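Long-range contacts in odorant-binding protein 2a (Homo sapiens, PDB 4RUN), which binds and transports small hydrophobic volatile molecules, with higher affinity for aldehydes and large fatty acids: residues V16-V21 with I142-Q147; K33-K38 with T50-R55; D57-K62 with G149-E154. The protein carries 2 engineered substitutions. All blocks are in the same frame, centred on the assembly; numbering follows the deposited sequence.

Contact 1. Residues V16-V21 with I142-Q147; sequences VKAMVV and IFMPLQ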
ATOM      1  N   VAL A  16       1.022   7.207   1.543  1.00 53.92           N
ATOM      2  CA  VAL A  16       1.964   6.175   1.122  1.00 49.83           C
ATOM      3  C   VAL A  16       3.349   6.792   0.991  1.00 48.25           C
ATOM      4  O   VAL A  16       3.583   7.623   0.119  1.00 50.76           O
ATOM      5  CB  VAL A  16       1.564   5.589  -0.233  1.00 49.09           C
ATOM      6  CG1 VAL A  16       2.558   4.522  -0.643  1.00 48.14           C
ATOM      7  CG2 VAL A  16       0.130   5.048  -0.204  1.00 49.85           C
ATOM      8  N   LYS A  17       4.269   6.376   1.851  1.00 46.10           N
ATOM      9  CA  LYS A  17       5.572   7.035   1.978  1.00 44.12           C
ATOM     10  C   LYS A  17       6.686   6.262   1.299  1.00 41.62           C
ATOM     11  O   LYS A  17       7.680   6.829   0.871  1.00 44.92           O
ATOM     12  CB  LYS A  17       5.899   7.201   3.455  1.00 45.93           C
ATOM     13  CG  LYS A  17       4.810   7.916   4.238  1.00 48.36           C
ATOM     14  CD  LYS A  17       5.116   7.922   5.717  1.00 50.67           C
ATOM     15  CE  LYS A  17       4.234   8.927   6.418  1.00 53.56           C
ATOM     16  NZ  LYS A  17       4.425   8.944   7.891  1.00 55.83           N
ATOM     17  N   ALA A  18       6.526   4.954   1.207  1.00 39.61           N
ATOM     18  CA  ALA A  18       7.496   4.138   0.512  1.00 38.36           C
ATOM     19  C   ALA A  18       6.791   2.923   0.008  1.00 39.02           C
ATOM     20  O   ALA A  18       5.709   2.589   0.487  1.00 40.62           O
ATOM     21  CB  ALA A  18       8.625   3.740   1.437  1.00 38.72           C
ATOM     22  N   MET A  19       7.416   2.264  -0.955  1.00 39.79           N
ATOM     23  CA  MET A  19       6.811   1.161  -1.668  1.00 40.69           C
ATOM     24  C   MET A  19       7.893   0.126  -2.011  1.00 40.38           C
ATOM     25  O   MET A  19       9.044   0.494  -2.236  1.00 39.97           O
ATOM     26  CB  MET A  19       6.148   1.753  -2.888  1.00 44.63           C
ATOM     27  CG  MET A  19       5.300   0.812  -3.699  1.00 48.79           C
ATOM     28  SD  MET A  19       4.010   1.733  -4.584  1.00 50.15           S
ATOM     29  CE  MET A  19       3.232   0.296  -5.345  1.00 48.45           C
ATOM     30  N   VAL A  20       7.535  -1.158  -2.020  1.00 39.81           N
ATOM     31  CA  VAL A  20       8.457  -2.263  -2.365  1.00 39.83           C
ATOM     32  C   VAL A  20       7.639  -3.308  -3.071  1.00 41.53           C
ATOM     33  O   VAL A  20       6.452  -3.500  -2.767  1.00 41.16           O
ATOM     34  CB  VAL A  20       9.197  -2.884  -1.143  1.00 41.29           C
ATOM     35  CG1 VAL A  20       8.302  -3.802  -0.328  1.00 43.44           C
ATOM     36  CG2 VAL A  20      10.447  -3.644  -1.564  1.00 41.05           C
ATOM     37  N   VAL A  21       8.296  -3.980  -4.009  1.00 42.21           N
ATOM     38  CA  VAL A  21       7.659  -4.899  -4.932  1.00 43.78           C
ATOM     39  C   VAL A  21       8.561  -6.112  -5.150  1.00 45.77           C
ATOM     40  O   VAL A  21       9.772  -5.986  -5.065  1.00 45.81           O
ATOM     41  CB  VAL A  21       7.461  -4.218  -6.288  1.00 46.26           C
ATOM     42  CG1 VAL A  21       6.262  -3.279  -6.244  1.00 45.55           C
ATOM     43  CG2 VAL A  21       8.736  -3.482  -6.732  1.00 44.97           C
ATOM     44  N   ILE A 142      13.204  -0.958  -3.148  1.00 43.06           N
ATOM     45  CA  ILE A 142      12.399  -0.010  -2.383  1.00 41.76           C
ATOM     46  C   ILE A 142      12.475   1.347  -3.057  1.00 40.25           C
ATOM     47  O   ILE A 142      13.550   1.873  -3.286  1.00 42.11           O
ATOM     48  CB  ILE A 142      12.846   0.142  -0.913  1.00 42.94           C
ATOM     49  CG1 ILE A 142      12.741  -1.197  -0.185  1.00 42.23           C
ATOM     50  CG2 ILE A 142      11.995   1.203  -0.205  1.00 43.53           C
ATOM     51  CD1 ILE A 142      13.200  -1.161   1.256  1.00 41.61           C
ATOM     52  N   PHE A 143      11.319   1.921  -3.339  1.00 39.64           N
ATOM     53  CA  PHE A 143      11.239   3.182  -4.054  1.00 39.12           C
ATOM     54  C   PHE A 143      10.158   4.020  -3.371  1.00 39.06           C
ATOM     55  O   PHE A 143       9.297   3.496  -2.647  1.00 36.73           O
ATOM     56  CB  PHE A 143      11.003   2.922  -5.559  1.00 39.23           C
ATOM     57  CG  PHE A 143       9.665   2.321  -5.884  1.00 39.88           C
ATOM     58  CD1 PHE A 143       9.496   0.943  -5.914  1.00 40.32           C
ATOM     59  CD2 PHE A 143       8.578   3.132  -6.199  1.00 40.93           C
ATOM     60  CE1 PHE A 143       8.260   0.392  -6.233  1.00 41.41           C
ATOM     61  CE2 PHE A 143       7.339   2.588  -6.520  1.00 39.90           C
ATOM     62  CZ  PHE A 143       7.180   1.218  -6.543  1.00 41.09           C
ATOM     63  N   MET A 144      10.244   5.329  -3.555  1.00 42.09           N
ATOM     64  CA  MET A 144       9.411   6.256  -2.810  1.00 45.65           C
ATOM     65  C   MET A 144       8.699   7.198  -3.747  1.00 46.15           C
ATOM     66  O   MET A 144       9.264   8.196  -4.205  1.00 47.75           O
ATOM     67  CB  MET A 144      10.270   7.026  -1.820  1.00 48.29           C
ATOM     68  CG  MET A 144      11.040   6.107  -0.886  1.00 48.97           C
ATOM     69  SD  MET A 144      12.459   6.997  -0.271  1.00 54.02           S
ATOM     70  CE  MET A 144      11.642   8.309   0.639  1.00 54.09           C
ATOM     71  N   PRO A 145       7.441   6.890  -4.044  1.00 45.68           N
ATOM     72  CA  PRO A 145       6.806   7.750  -5.032  1.00 47.57           C
ATOM     73  C   PRO A 145       6.515   9.145  -4.504  1.00 48.53           C
ATOM     74  O   PRO A 145       6.469   9.353  -3.298  1.00 52.13           O
ATOM     75  CB  PRO A 145       5.523   7.001  -5.383  1.00 46.17           C
ATOM     76  CG  PRO A 145       5.249   6.130  -4.217  1.00 46.81           C
ATOM     77  CD  PRO A 145       6.581   5.778  -3.614  1.00 44.89           C
ATOM     78  N   LEU A 146       6.383  10.100  -5.410  1.00 51.43           N
ATOM     79  CA  LEU A 146       6.095  11.479  -5.048  1.00 55.70           C
ATOM     80  C   LEU A 146       4.688  11.562  -4.504  1.00 59.83           C
ATOM     81  O   LEU A 146       3.770  11.009  -5.103  1.00 58.45           O
ATOM     82  CB  LEU A 146       6.223  12.358  -6.270  1.00 59.40           C
ATOM     83  CG  LEU A 146       7.649  12.742  -6.633  1.00 60.87           C
ATOM     84  CD1 LEU A 146       7.595  13.529  -7.943  1.00 62.28           C
ATOM     85  CD2 LEU A 146       8.335  13.513  -5.504  1.00 62.25           C
ATOM     86  N   GLN A 147       4.517  12.206  -3.350  1.00 64.88           N
ATOM     87  CA  GLN A 147       3.186  12.367  -2.778  1.00 69.33           C
ATOM     88  C   GLN A 147       2.540  13.602  -3.369  1.00 70.45           C
ATOM     89  O   GLN A 147       3.154  14.660  -3.407  1.00 74.34           O
ATOM     90  CB  GLN A 147       3.235  12.468  -1.263  1.00 73.21           C
ATOM     91  CG  GLN A 147       1.904  12.062  -0.622  1.00 78.57           C
ATOM     92  CD  GLN A 147       1.872  10.601  -0.220  1.00 79.98           C
ATOM     93  OE1 GLN A 147       0.933   9.857  -0.555  1.00 76.21           O
ATOM     94  NE2 GLN A 147       2.898  10.175   0.520  1.00 81.80           N
TER

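Contact 2. Residues K33-K38 with T50-R55; sequences KVSPVK and TFTFMR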
ATOM      1  N   LYS A  33       4.021   8.801  -8.879  1.00 52.16           N
ATOM      2  CA  LYS A  33       3.373   9.716  -7.962  1.00 52.25           C
ATOM      3  C   LYS A  33       2.222   8.974  -7.348  1.00 50.83           C
ATOM      4  O   LYS A  33       1.852   7.931  -7.829  1.00 49.87           O
ATOM      5  CB  LYS A  33       2.870  10.952  -8.703  1.00 55.63           C
ATOM      6  CG  LYS A  33       3.962  11.657  -9.499  1.00 58.94           C
ATOM      7  CD  LYS A  33       3.442  12.846 -10.295  1.00 61.70           C
ATOM      8  CE  LYS A  33       4.555  13.850 -10.550  1.00 65.06           C
ATOM      9  NZ  LYS A  33       4.079  15.026 -11.325  1.00 70.81           N
ATOM     10  N   VAL A  34       1.665   9.513  -6.275  1.00 55.31           N
ATOM     11  CA  VAL A  34       0.565   8.869  -5.574  1.00 54.83           C
ATOM     12  C   VAL A  34      -0.177   9.884  -4.703  1.00 55.14           C
ATOM     13  O   VAL A  34       0.439  10.739  -4.078  1.00 59.08           O
ATOM     14  CB  VAL A  34       1.079   7.694  -4.712  1.00 54.73           C
ATOM     15  CG1 VAL A  34       1.917   8.209  -3.548  1.00 57.14           C
ATOM     16  CG2 VAL A  34      -0.084   6.848  -4.210  1.00 54.43           C
ATOM     17  N   SER A  35      -1.502   9.791  -4.683  1.00 54.76           N
ATOM     18  CA  SER A  35      -2.336  10.678  -3.881  1.00 56.06           C
ATOM     19  C   SER A  35      -2.464  10.135  -2.468  1.00 56.38           C
ATOM     20  O   SER A  35      -1.985   9.039  -2.189  1.00 55.38           O
ATOM     21  CB  SER A  35      -3.716  10.786  -4.523  1.00 58.77           C
ATOM     22  OG  SER A  35      -4.430   9.560  -4.419  1.00 57.56           O
ATOM     23  N   PRO A  36      -3.115  10.894  -1.562  1.00 61.78           N
ATOM     24  CA  PRO A  36      -3.526  10.303  -0.288  1.00 63.34           C
ATOM     25  C   PRO A  36      -4.559   9.208  -0.499  1.00 64.69           C
ATOM     26  O   PRO A  36      -5.298   9.243  -1.479  1.00 66.53           O
ATOM     27  CB  PRO A  36      -4.162  11.476   0.473  1.00 66.40           C
ATOM     28  CG  PRO A  36      -3.596  12.698  -0.160  1.00 66.69           C
ATOM     29  CD  PRO A  36      -3.396  12.340  -1.600  1.00 65.80           C
ATOM     30  N   VAL A  37      -4.594   8.250   0.417  1.00 65.01           N
ATOM     31  CA  VAL A  37      -5.549   7.169   0.362  1.00 67.34           C
ATOM     32  C   VAL A  37      -6.688   7.455   1.331  1.00 72.90           C
ATOM     33  O   VAL A  37      -6.463   7.613   2.529  1.00 73.51           O
ATOM     34  CB  VAL A  37      -4.883   5.839   0.749  1.00 67.82           C
ATOM     35  CG1 VAL A  37      -5.864   4.683   0.578  1.00 70.16           C
ATOM     36  CG2 VAL A  37      -3.618   5.612  -0.078  1.00 64.22           C
ATOM     37  N   LYS A  38      -7.908   7.538   0.811  1.00 79.61           N
ATOM     38  CA  LYS A  38      -9.081   7.738   1.655  1.00 87.62           C
ATOM     39  C   LYS A  38      -9.772   6.412   1.873  1.00 88.31           C
ATOM     40  O   LYS A  38     -10.237   5.788   0.925  1.00 89.74           O
ATOM     41  CB  LYS A  38     -10.029   8.773   1.045  1.00 94.78           C
ATOM     42  CG  LYS A  38      -9.379  10.149   0.954  1.00100.50           C
ATOM     43  CD  LYS A  38     -10.380  11.297   0.944  1.00108.90           C
ATOM     44  CE  LYS A  38      -9.664  12.640   1.073  1.00109.35           C
ATOM     45  NZ  LYS A  38     -10.616  13.774   1.244  1.00113.62           N
ATOM     46  N   THR A  50      -9.754   4.550  -1.629  1.00 69.42           N
ATOM     47  CA  THR A  50      -9.761   5.305  -2.887  1.00 68.26           C
ATOM     48  C   THR A  50      -8.476   6.111  -2.999  1.00 64.00           C
ATOM     49  O   THR A  50      -8.067   6.745  -2.036  1.00 65.41           O
ATOM     50  CB  THR A  50     -10.984   6.247  -3.011  1.00 72.33           C
ATOM     51  OG1 THR A  50     -11.127   7.048  -1.831  1.00 75.68           O
ATOM     52  CG2 THR A  50     -12.241   5.445  -3.218  1.00 75.49           C
ATOM     53  N   PHE A  51      -7.826   6.053  -4.158  1.00 60.02           N
ATOM     54  CA  PHE A  51      -6.595   6.805  -4.395  1.00 58.11           C
ATOM     55  C   PHE A  51      -6.279   6.848  -5.885  1.00 58.41           C
ATOM     56  O   PHE A  51      -6.905   6.160  -6.691  1.00 57.96           O
ATOM     57  CB  PHE A  51      -5.410   6.184  -3.656  1.00 54.53           C
ATOM     58  CG  PHE A  51      -5.139   4.767  -4.044  1.00 53.12           C
ATOM     59  CD1 PHE A  51      -5.796   3.728  -3.407  1.00 54.37           C
ATOM     60  CD2 PHE A  51      -4.225   4.465  -5.046  1.00 51.82           C
ATOM     61  CE1 PHE A  51      -5.554   2.414  -3.762  1.00 53.87           C
ATOM     62  CE2 PHE A  51      -3.975   3.150  -5.409  1.00 51.13           C
ATOM     63  CZ  PHE A  51      -4.644   2.123  -4.767  1.00 52.20           C
ATOM     64  N   THR A  52      -5.301   7.676  -6.237  1.00 58.28           N
ATOM     65  CA  THR A  52      -4.822   7.773  -7.605  1.00 57.29           C
ATOM     66  C   THR A  52      -3.310   7.720  -7.601  1.00 55.67           C
ATOM     67  O   THR A  52      -2.676   7.994  -6.581  1.00 56.85           O
ATOM     68  CB  THR A  52      -5.289   9.080  -8.272  1.00 59.12           C
ATOM     69  OG1 THR A  52      -4.681  10.210  -7.636  1.00 58.27           O
ATOM     70  CG2 THR A  52      -6.792   9.214  -8.180  1.00 61.67           C
ATOM     71  N   PHE A  53      -2.733   7.353  -8.733  1.00 53.83           N
ATOM     72  CA  PHE A  53      -1.287   7.378  -8.882  1.00 52.89           C
ATOM     73  C   PHE A  53      -0.910   7.485 -10.343  1.00 54.31           C
ATOM     74  O   PHE A  53      -1.718   7.191 -11.214  1.00 55.08           O
ATOM     75  CB  PHE A  53      -0.649   6.138  -8.272  1.00 51.71           C
ATOM     76  CG  PHE A  53      -1.044   4.852  -8.932  1.00 52.18           C
ATOM     77  CD1 PHE A  53      -2.143   4.141  -8.481  1.00 52.93           C
ATOM     78  CD2 PHE A  53      -0.299   4.338  -9.978  1.00 51.48           C
ATOM     79  CE1 PHE A  53      -2.503   2.950  -9.071  1.00 51.46           C
ATOM     80  CE2 PHE A  53      -0.664   3.153 -10.581  1.00 51.41           C
ATOM     81  CZ  PHE A  53      -1.767   2.458 -10.123  1.00 50.74           C
ATOM     82  N   MET A  54       0.312   7.934 -10.601  1.00 55.78           N
ATOM     83  CA  MET A  54       0.791   8.082 -11.963  1.00 60.07           C
ATOM     84  C   MET A  54       1.714   6.931 -12.297  1.00 55.84           C
ATOM     85  O   MET A  54       2.645   6.644 -11.577  1.00 51.93           O
ATOM     86  CB  MET A  54       1.550   9.398 -12.158  1.00 64.55           C
ATOM     87  CG  MET A  54       0.730  10.666 -11.960  1.00 68.11           C
ATOM     88  SD  MET A  54      -0.349  10.996 -13.341  1.00 78.30           S
ATOM     89  CE  MET A  54       0.827  11.083 -14.691  1.00 79.63           C
ATOM     90  N   ARG A  55       1.442   6.294 -13.415  1.00 58.15           N
ATOM     91  CA  ARG A  55       2.273   5.241 -13.923  1.00 59.96           C
ATOM     92  C   ARG A  55       2.711   5.742 -15.297  1.00 65.17           C
ATOM     93  O   ARG A  55       1.937   5.702 -16.257  1.00 70.72           O
ATOM     94  CB  ARG A  55       1.447   3.960 -13.987  1.00 59.07           C
ATOM     95  CG  ARG A  55       2.227   2.692 -14.252  1.00 57.98           C
ATOM     96  CD  ARG A  55       1.286   1.496 -14.374  1.00 56.34           C
ATOM     97  NE  ARG A  55       1.035   0.825 -13.105  1.00 52.54           N
ATOM     98  CZ  ARG A  55      -0.080   0.164 -12.787  1.00 54.28           C
ATOM     99  NH1 ARG A  55      -1.106   0.100 -13.624  1.00 53.45           N
ATOM    100  NH2 ARG A  55      -0.183  -0.423 -11.590  1.00 55.75           N
TER

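Contact 3. Residues D57-K62 with G149-E154; sequences DRCIQK and GSCVLE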
ATOM      1  N   ASP A  57       3.111   8.548 -17.864  1.00 76.09           N
ATOM      2  CA  ASP A  57       2.266   9.731 -18.054  1.00 77.92           C
ATOM      3  C   ASP A  57       0.784   9.466 -17.757  1.00 75.07           C
ATOM      4  O   ASP A  57      -0.048  10.344 -17.958  1.00 84.14           O
ATOM      5  CB  ASP A  57       2.436  10.292 -19.482  1.00 83.17           C
ATOM      6  CG  ASP A  57       3.581  11.301 -19.592  1.00 88.61           C
ATOM      7  OD1 ASP A  57       4.303  11.516 -18.592  1.00 89.94           O
ATOM      8  OD2 ASP A  57       3.758  11.895 -20.680  1.00 92.43           O
ATOM      9  N   ARG A  58       0.454   8.278 -17.265  1.00 67.51           N
ATOM     10  CA  ARG A  58      -0.937   7.852 -17.136  1.00 63.99           C
ATOM     11  C   ARG A  58      -1.413   8.009 -15.698  1.00 61.55           C
ATOM     12  O   ARG A  58      -0.812   7.444 -14.789  1.00 56.28           O
ATOM     13  CB  ARG A  58      -1.078   6.377 -17.547  1.00 60.99           C
ATOM     14  CG  ARG A  58      -0.311   5.947 -18.809  1.00 59.61           C
ATOM     15  CD  ARG A  58      -1.033   6.312 -20.091  1.00 59.33           C
ATOM     16  NE  ARG A  58      -2.365   5.740 -20.153  1.00 57.31           N
ATOM     17  CZ  ARG A  58      -3.246   6.019 -21.106  1.00 58.75           C
ATOM     18  NH1 ARG A  58      -2.935   6.855 -22.082  1.00 61.00           N
ATOM     19  NH2 ARG A  58      -4.447   5.465 -21.085  1.00 59.08           N
ATOM     20  N   CYS A  59      -2.488   8.769 -15.494  1.00 63.82           N
ATOM     21  CA  CYS A  59      -3.142   8.859 -14.187  1.00 63.52           C
ATOM     22  C   CYS A  59      -4.084   7.682 -13.989  1.00 63.31           C
ATOM     23  O   CYS A  59      -5.004   7.489 -14.780  1.00 66.08           O
ATOM     24  CB  CYS A  59      -3.960  10.132 -14.068  1.00 69.07           C
ATOM     25  SG  CYS A  59      -4.946  10.177 -12.561  1.00 70.73           S
ATOM     26  N   ILE A  60      -3.883   6.913 -12.929  1.00 59.28           N
ATOM     27  CA  ILE A  60      -4.710   5.738 -12.700  1.00 58.02           C
ATOM     28  C   ILE A  60      -5.502   5.861 -11.401  1.00 60.69           C
ATOM     29  O   ILE A  60      -4.966   6.212 -10.352  1.00 58.17           O
ATOM     30  CB  ILE A  60      -3.866   4.454 -12.750  1.00 54.99           C
ATOM     31  CG1 ILE A  60      -3.393   4.215 -14.184  1.00 54.74           C
ATOM     32  CG2 ILE A  60      -4.677   3.249 -12.294  1.00 54.42           C
ATOM     33  CD1 ILE A  60      -2.116   3.433 -14.286  1.00 52.67           C
ATOM     34  N   GLN A  61      -6.798   5.584 -11.509  1.00 66.02           N
ATOM     35  CA  GLN A  61      -7.739   5.726 -10.426  1.00 71.25           C
ATOM     36  C   GLN A  61      -8.080   4.361  -9.881  1.00 73.96           C
ATOM     37  O   GLN A  61      -8.318   3.439 -10.656  1.00 79.03           O
ATOM     38  CB  GLN A  61      -9.000   6.343 -11.013  1.00 77.60           C
ATOM     39  CG  GLN A  61      -9.984   6.880  -9.999  1.00 84.33           C
ATOM     40  CD  GLN A  61     -10.497   8.249 -10.390  1.00 90.13           C
ATOM     41  OE1 GLN A  61     -10.804   8.501 -11.556  1.00 91.84           O
ATOM     42  NE2 GLN A  61     -10.579   9.149  -9.416  1.00 93.03           N
ATOM     43  N   LYS A  62      -8.113   4.241  -8.556  1.00 74.57           N
ATOM     44  CA  LYS A  62      -8.407   2.980  -7.892  1.00 74.12           C
ATOM     45  C   LYS A  62      -9.459   3.208  -6.827  1.00 75.68           C
ATOM     46  O   LYS A  62      -9.545   4.279  -6.233  1.00 76.50           O
ATOM     47  CB  LYS A  62      -7.149   2.401  -7.251  1.00 74.07           C
ATOM     48  CG  LYS A  62      -6.130   1.856  -8.237  1.00 75.91           C
ATOM     49  CD  LYS A  62      -6.555   0.512  -8.812  1.00 80.27           C
ATOM     50  CE  LYS A  62      -5.789   0.186 -10.084  1.00 84.44           C
ATOM     51  NZ  LYS A  62      -6.255  -1.074 -10.730  1.00 87.46           N
ATOM     52  N   GLY A 149      -1.553  15.515  -4.782  1.00 76.00           N
ATOM     53  CA  GLY A 149      -3.002  15.479  -4.827  1.00 78.78           C
ATOM     54  C   GLY A 149      -3.402  14.506  -5.923  1.00 78.15           C
ATOM     55  O   GLY A 149      -2.545  13.874  -6.555  1.00 70.98           O
ATOM     56  N   SER A 150      -4.706  14.388  -6.152  1.00 81.18           N
ATOM     57  CA  SER A 150      -5.221  13.533  -7.213  1.00 79.81           C
ATOM     58  C   SER A 150      -4.644  13.952  -8.559  1.00 80.23           C
ATOM     59  O   SER A 150      -4.416  15.136  -8.808  1.00 83.22           O
ATOM     60  CB  SER A 150      -6.752  13.600  -7.260  1.00 83.18           C
ATOM     61  OG  SER A 150      -7.265  12.879  -8.367  1.00 83.71           O
ATOM     62  N   CYS A 151      -4.407  12.977  -9.430  1.00 79.23           N
ATOM     63  CA  CYS A 151      -4.006  13.283 -10.805  1.00 81.46           C
ATOM     64  C   CYS A 151      -5.203  13.402 -11.731  1.00 82.86           C
ATOM     65  O   CYS A 151      -5.045  13.375 -12.943  1.00 82.45           O
ATOM     66  CB  CYS A 151      -3.044  12.232 -11.359  1.00 78.05           C
ATOM     67  SG  CYS A 151      -3.535  10.525 -11.135  1.00 72.95           S
ATOM     68  N   VAL A 152      -6.394  13.560 -11.171  1.00 86.69           N
ATOM     69  CA  VAL A 152      -7.581  13.688 -12.000  1.00 93.76           C
ATOM     70  C   VAL A 152      -7.591  15.135 -12.470  1.00103.93           C
ATOM     71  O   VAL A 152      -8.014  15.417 -13.582  1.00112.20           O
ATOM     72  CB  VAL A 152      -8.879  13.228 -11.285  1.00 94.46           C
ATOM     73  CG1 VAL A 152     -10.127  13.776 -11.977  1.00 99.84           C
ATOM     74  CG2 VAL A 152      -8.934  11.699 -11.230  1.00 90.24           C
ATOM     75  N   LEU A 153      -7.050  16.042 -11.659  1.00109.84           N
ATOM     76  CA  LEU A 153      -6.877  17.425 -12.097  1.00117.50           C
ATOM     77  C   LEU A 153      -5.955  17.490 -13.339  1.00121.38           C
ATOM     78  O   LEU A 153      -6.378  17.992 -14.391  1.00123.67           O
ATOM     79  CB  LEU A 153      -6.382  18.308 -10.946  1.00117.61           C
ATOM     80  CG  LEU A 153      -7.494  18.693  -9.950  1.00120.38           C
ATOM     81  CD1 LEU A 153      -7.927  17.511  -9.081  1.00115.65           C
ATOM     82  CD2 LEU A 153      -7.069  19.877  -9.083  1.00121.53           C
ATOM     83  N   GLU A 154      -4.728  16.967 -13.221  1.00118.65           N
ATOM     84  CA  GLU A 154      -3.848  16.729 -14.388  1.00117.38           C
ATOM     85  C   GLU A 154      -2.749  15.712 -14.079  1.00112.30           C
ATOM     86  O   GLU A 154      -1.731  16.043 -13.472  1.00112.41           O
ATOM     87  CB  GLU A 154      -3.232  18.038 -14.917  1.00120.49           C
ATOM     88  CG  GLU A 154      -3.920  18.600 -16.164  1.00124.32           C
ATOM     89  CD  GLU A 154      -3.328  19.922 -16.627  1.00126.32           C
ATOM     90  OE1 GLU A 154      -2.122  19.955 -16.948  1.00124.51           O
ATOM     91  OE2 GLU A 154      -4.073  20.926 -16.677  1.00126.79           O
TER

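Contact 1. Residues V16-V21 with I142-Q147
Met19 CB lies over one face of the Phe143 ring, 4.0 Å from the ring centroid and 19° off the normal, a CH-pi contact. At the edge of the same ring, in its plane, sits Val21 CG2. The pair belongs to a short antiparallel bridge in a lipocalin beta-barrel, where the chain returns after the helix to strand 12-21. Met19 and Phe143 form a hydrogen-bonded pair, and their side chains leave the same face of the sheet and run next to each other. Met19 CG is anti to the backbone N (chi1 -173°), and it comes 3.4 Å from Phe143 CZ. The sulfur follows obliquely, with Met19 SD 4.7 Å from the ring centroid, a Met-aromatic contact. Pro145 CD packs on Met19 CB. On the other face of the sheet Val20 CG2 meets Ile142 CG1 at 3.6 Å. Val20 also touches Val132 of helix 122-134, and Met19 and Val21 touch Met110 of strand 106-115. The backbone bond from Phe143 N to Met19 O is 2.9 Å long. At the far end the Gln147 side-chain amide grips the backbone of Val16. Its OE1 takes a weak bond from Val16 N, while Gln147 NE2 donates to Val16 O at 2.7 Å from above the carbonyl plane.

Contact 2. Residues K33-K38 with T50-R55
Segments 33-38 and 50-55 run antiparallel, but the register shifts by one between the Val34-Phe53 and Lys38-Thr50 pairs, so two ladders are separated by a short loop. Ser35 bridges the break. Its backbone N donates to Thr52 O at 2.9 Å. Its side chain also turns to the partner strand: OG stands between the backbone N and the carbonyl carbon (chi1 69°), and Thr52 N donates to Ser35 OG at 2.8 Å in a nearly straight bond (166°). An alanine here would probably leave Thr52 N without this acceptor and weaken the join between the ladders. At the next ladder Lys38 O takes two donors from Thr50, which reach it from opposite faces of its carbonyl plane. Thr50 N is 2.9 Å from Lys38 O, and Thr50 OG1 is 3.2 Å from it. Val37 CG2 packs 4.0 Å from Phe51 CB. Lys33 and Met54 run together, Lys33 CD meeting Met54 CG at 3.9 Å. The two strands form a hairpin of the lipocalin barrel. Beyond strand 33-41, on the edge away from 47-55, lie the short strand 146-147 near Val34 and strand 12-21 near Val37. Strand 58-66 pairs with strand 47-55.

Contact 3. Residues D57-K62 with G149-E154
Cys59 and Cys151 are joined by a disulfide, with Cys59 SG 2.0 Å from Cys151 SG and a chi3 of 72°. This covalent link ties the C-terminal tail to the barrel of this lipocalin. The two half-cystines use different rotamers. Cys59 SG is anti to its backbone N (chi1 173°). Cys151 SG stands between its own backbone N and carbonyl carbon (chi1 49°). The next residue of the tail comes close to the bridge: Val152 N lies 3.9 Å from Cys59 SG. Val152 also touches Gln61, two residues on from Cys59 in the strand. Its methyl CG2 is 3.5 Å from Gln61 NE2 and 3.7 Å from Gln61 OE1, so it packs against the amide end of that side chain, and the two side chains cross obliquely. The tail is shaped by an ST turn, in which Val152 N donates to Ser150 OG at 3.0 Å. Cys151 N makes a weak hydrogen bond to Thr52 OG1, and the Cys151 side chain touches Met54. The tail thus lies against strand 47-55 as well as strand 58-66. These two strands are antiparallel neighbours, paired through backbone bonds of Ile60 with Phe53 and of Lys62 with Phe51. Segment 149-154 follows strand 146-147 as a loop at the surface.

Overall arrangement
All three contacts reach one curled sheet, the lipocalin barrel; in contact 3 only 58-62 is a strand of it. Contact 1 closes a long loop of the chain, and contact 2, a hairpin, is nested inside it. Contact 3 follows contact 2 in series and crosses contact 1 in chain order. The centres of contacts 2 and 3 are about 7 Å apart, those of 1 and 2 about 11 Å, and those of 1 and 3 about 16 Å. Strand 146-147 lies beside strand 33-41 and links contact 1 to contact 2. Contacts 1 and 3 fasten the chain after helix 122-134 to the odorant-carrying barrel at two places, by strand pairing near 142-143 and by the disulfide at 151.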